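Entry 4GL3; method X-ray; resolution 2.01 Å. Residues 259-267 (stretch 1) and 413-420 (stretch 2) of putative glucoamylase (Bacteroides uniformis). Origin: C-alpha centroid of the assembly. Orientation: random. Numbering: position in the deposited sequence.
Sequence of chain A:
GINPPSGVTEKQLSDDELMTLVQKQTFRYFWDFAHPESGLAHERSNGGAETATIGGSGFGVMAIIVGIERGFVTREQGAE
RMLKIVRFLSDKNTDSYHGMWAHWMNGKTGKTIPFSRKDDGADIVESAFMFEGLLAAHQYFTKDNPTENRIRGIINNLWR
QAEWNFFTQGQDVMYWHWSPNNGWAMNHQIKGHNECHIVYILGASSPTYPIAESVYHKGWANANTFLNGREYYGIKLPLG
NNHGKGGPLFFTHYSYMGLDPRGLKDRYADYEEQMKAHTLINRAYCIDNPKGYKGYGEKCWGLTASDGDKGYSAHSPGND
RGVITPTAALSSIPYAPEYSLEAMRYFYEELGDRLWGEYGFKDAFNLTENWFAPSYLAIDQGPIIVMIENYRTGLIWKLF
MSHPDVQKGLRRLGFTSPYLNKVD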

# COMPACT_ATOMS: atom_id res chain seq x y z
N LEU A 259 -4.67 -8.61 0.25
CA LEU A 259 -5.99 -8.92 0.79
C LEU A 259 -7.05 -8.48 -0.25
O LEU A 259 -7.22 -7.28 -0.53
CB LEU A 259 -6.15 -8.20 2.13
CG LEU A 259 -7.34 -8.45 3.01
CD1 LEU A 259 -7.35 -9.89 3.46
CD2 LEU A 259 -7.26 -7.53 4.24
N ASP A 260 -7.72 -9.46 -0.84
CA ASP A 260 -8.76 -9.22 -1.83
C ASP A 260 -10.07 -8.86 -1.11
O ASP A 260 -10.68 -9.70 -0.46
CB ASP A 260 -8.94 -10.50 -2.68
CG ASP A 260 -9.82 -10.31 -3.92
OD1 ASP A 260 -10.54 -9.29 -4.04
OD2 ASP A 260 -9.81 -11.23 -4.77
N PRO A 261 -10.55 -7.61 -1.29
CA PRO A 261 -11.82 -7.21 -0.67
C PRO A 261 -13.08 -7.71 -1.34
O PRO A 261 -14.17 -7.57 -0.74
CB PRO A 261 -11.78 -5.68 -0.74
CG PRO A 261 -11.02 -5.41 -1.97
CD PRO A 261 -10.01 -6.54 -2.14
N ARG A 262 -12.97 -8.32 -2.53
CA ARG A 262 -14.14 -8.81 -3.24
C ARG A 262 -14.75 -10.04 -2.53
O ARG A 262 -14.07 -11.05 -2.32
CB ARG A 262 -13.78 -9.12 -4.70
CG ARG A 262 -13.26 -7.89 -5.46
CD ARG A 262 -12.78 -8.25 -6.86
NE ARG A 262 -11.74 -9.27 -6.74
CZ ARG A 262 -11.38 -10.11 -7.70
NH1 ARG A 262 -11.93 -10.05 -8.90
NH2 ARG A 262 -10.44 -11.00 -7.47
N GLY A 263 -16.00 -9.92 -2.11
CA GLY A 263 -16.69 -10.95 -1.34
C GLY A 263 -16.15 -11.07 0.09
O GLY A 263 -16.54 -11.99 0.81
N LEU A 264 -15.28 -10.15 0.51
CA LEU A 264 -14.74 -10.16 1.88
C LEU A 264 -15.68 -9.49 2.86
O LEU A 264 -16.09 -8.36 2.64
CB LEU A 264 -13.37 -9.48 1.90
CG LEU A 264 -12.54 -9.64 3.19
CD1 LEU A 264 -12.06 -11.08 3.33
CD2 LEU A 264 -11.39 -8.61 3.16
N LYS A 265 -16.04 -10.19 3.94
CA LYS A 265 -17.02 -9.71 4.92
C LYS A 265 -16.61 -10.13 6.32
O LYS A 265 -16.21 -11.27 6.52
CB LYS A 265 -18.41 -10.31 4.66
CG LYS A 265 -19.06 -9.99 3.30
CD LYS A 265 -20.53 -10.46 3.32
CE LYS A 265 -21.38 -9.99 2.15
NZ LYS A 265 -20.83 -10.49 0.86
N ASP A 266 -16.72 -9.23 7.30
CA ASP A 266 -16.61 -9.63 8.72
C ASP A 266 -17.88 -9.13 9.37
O ASP A 266 -18.83 -8.76 8.66
CB ASP A 266 -15.32 -9.13 9.38
CG ASP A 266 -15.24 -7.61 9.49
OD1 ASP A 266 -16.23 -6.92 9.13
OD2 ASP A 266 -14.17 -7.12 9.88
N ARG A 267 -17.95 -9.14 10.70
CA ARG A 267 -19.20 -8.74 11.36
C ARG A 267 -19.46 -7.24 11.23
O ARG A 267 -20.49 -6.83 11.57
CB ARG A 267 -19.24 -9.18 12.84
CG ARG A 267 -18.31 -8.42 13.77
CD ARG A 267 -18.56 -8.76 15.25
NE ARG A 267 -17.91 -10.01 15.62
CZ ARG A 267 -17.50 -10.35 16.86
NH1 ARG A 267 -17.66 -9.53 17.91
NH2 ARG A 267 -16.91 -11.53 17.07
N LEU A 413 -10.72 -14.26 12.84
CA LEU A 413 -11.35 -12.98 13.02
C LEU A 413 -12.80 -12.95 12.54
O LEU A 413 -13.43 -11.93 12.64
CB LEU A 413 -10.53 -11.87 12.36
CG LEU A 413 -9.16 -11.62 12.95
CD1 LEU A 413 -8.47 -10.47 12.23
CD2 LEU A 413 -9.24 -11.44 14.46
N GLY A 414 -13.34 -14.07 12.06
CA GLY A 414 -14.73 -14.16 11.70
C GLY A 414 -15.02 -13.78 10.27
O GLY A 414 -16.16 -13.56 9.92
N PHE A 415 -14.03 -13.73 9.40
CA PHE A 415 -14.31 -13.33 8.00
C PHE A 415 -14.92 -14.46 7.20
O PHE A 415 -14.64 -15.61 7.48
CB PHE A 415 -13.06 -12.93 7.26
CG PHE A 415 -12.56 -11.57 7.60
CD1 PHE A 415 -11.81 -11.36 8.74
CD2 PHE A 415 -12.84 -10.50 6.79
CE1 PHE A 415 -11.31 -10.11 9.04
CE2 PHE A 415 -12.38 -9.25 7.08
CZ PHE A 415 -11.59 -9.05 8.21
N THR A 416 -15.75 -14.11 6.20
CA THR A 416 -16.11 -15.01 5.10
C THR A 416 -15.53 -14.40 3.80
O THR A 416 -15.30 -13.16 3.70
CB THR A 416 -17.63 -15.18 4.96
OG1 THR A 416 -18.20 -13.88 4.83
CG2 THR A 416 -18.27 -15.91 6.19
N SER A 417 -15.25 -15.26 2.83
CA SER A 417 -14.62 -14.84 1.55
C SER A 417 -14.79 -16.00 0.56
O SER A 417 -14.84 -17.16 0.97
CB SER A 417 -13.13 -14.52 1.76
OG SER A 417 -12.42 -14.34 0.54
N PRO A 418 -14.87 -15.71 -0.74
CA PRO A 418 -14.86 -16.83 -1.69
C PRO A 418 -13.58 -17.66 -1.63
O PRO A 418 -13.59 -18.79 -2.08
CB PRO A 418 -15.00 -16.16 -3.06
CG PRO A 418 -14.74 -14.71 -2.86
CD PRO A 418 -14.97 -14.40 -1.40
N TYR A 419 -12.50 -17.13 -1.07
CA TYR A 419 -11.25 -17.90 -0.91
C TYR A 419 -11.29 -18.90 0.25
O TYR A 419 -10.42 -19.76 0.34
CB TYR A 419 -10.07 -16.97 -0.67
CG TYR A 419 -9.70 -16.10 -1.83
CD1 TYR A 419 -10.29 -14.86 -2.01
CD2 TYR A 419 -8.73 -16.53 -2.77
CE1 TYR A 419 -9.93 -14.05 -3.07
CE2 TYR A 419 -8.37 -15.72 -3.84
CZ TYR A 419 -8.97 -14.48 -3.97
OH TYR A 419 -8.63 -13.63 -4.99
N LEU A 420 -12.26 -18.75 1.14
CA LEU A 420 -12.35 -19.56 2.35
C LEU A 420 -13.48 -20.61 2.20
O LEU A 420 -14.67 -20.25 2.22
CB LEU A 420 -12.58 -18.65 3.57
CG LEU A 420 -11.53 -17.57 3.87
CD1 LEU A 420 -12.02 -16.67 4.99
CD2 LEU A 420 -10.18 -18.17 4.20
O HOH W 1 -12.16 -12.10 -0.71
O HOH W 2 -18.36 -13.57 2.23
O HOH W 3 -15.93 -10.54 12.38

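Two irregular segments, whose touching residues lie at least 148 positions apart in sequence, are joined by a single antiparallel backbone bridge, flanked by an aspartate-tyrosine hydrogen bond at one end and aromatic packing at the other, with 514 Å² buried in total. The bridge pairs Lys265 with Thr416, whose CA atoms lie 5.4 Å apart. Lys265 N donates to Thr416 O at 3.1 Å (155° at the hydrogen), and Thr416 N donates to Lys265 O at 2.9 Å (158°), so one residue on each side supplies both donor and acceptor. CA-H...O contacts extend this pairing: Phe415 CA lies 3.2 Å from Lys265 O, Leu264 CA 3.6 Å from Thr416 O, and Ser417 CA 3.5 Å from Gly263 O, the last nearly linear at 166°. The exposed side chains of the bridged pair meet at their bases, Lys265 CB to Thr416 OG1 being 3.6 Å, while the lysine chain leads away from the contact.

Gly263 belongs to the type II turn from Pro261 to Leu264, closed by Leu264 N to Pro261 O at 3.1 Å. Its phi of 70° favours glycine, and space demands it too: an ideal CB would sit 2.7 Å from Pro418 CD, a clash. Water 2 connects Gly263 O (2.8 Å) with Thr416 OG1 (2.6 Å).

At the tyrosine end, Tyr419 OH donates to Asp260 OD2 at 2.7 Å, with the carboxylate oxygen near the plane of the ring. Asp260 is also bound by Arg262: Arg262 NE reaches Asp260 OD1 at 3.0 Å, Arg262 NH2 forms a salt bridge to Asp260 OD2 at 2.8 Å, and Arg262 N also binds Asp260 OD1 at 3.0 Å. One buried carboxylate thus serves both the arginine and the phenol. On the other stretch, a type I turn from Ser417 to Leu420 carries Tyr419, and Ser417 OG accepts from Tyr419 N at 3.2 Å. The same hydroxyl donates to water 1 (2.6 Å from Ser417 OG), which in turn donates to Asp260 O at 2.8 Å and Arg262 O at 2.7 Å.

Beyond the bridge, buried Phe415 loses 80 Å² to the other stretch, the largest share of any residue. Asp266 CB stands over one ring face, 3.8 Å from the centroid and 11° off the normal, a CH-pi contact made by the aspartate's methylene while its carboxylate oxygens find hydrogen bonds elsewhere in the structure. Leu264 adds apolar packing, its CD1 lying 3.6 Å from Phe415 CD2.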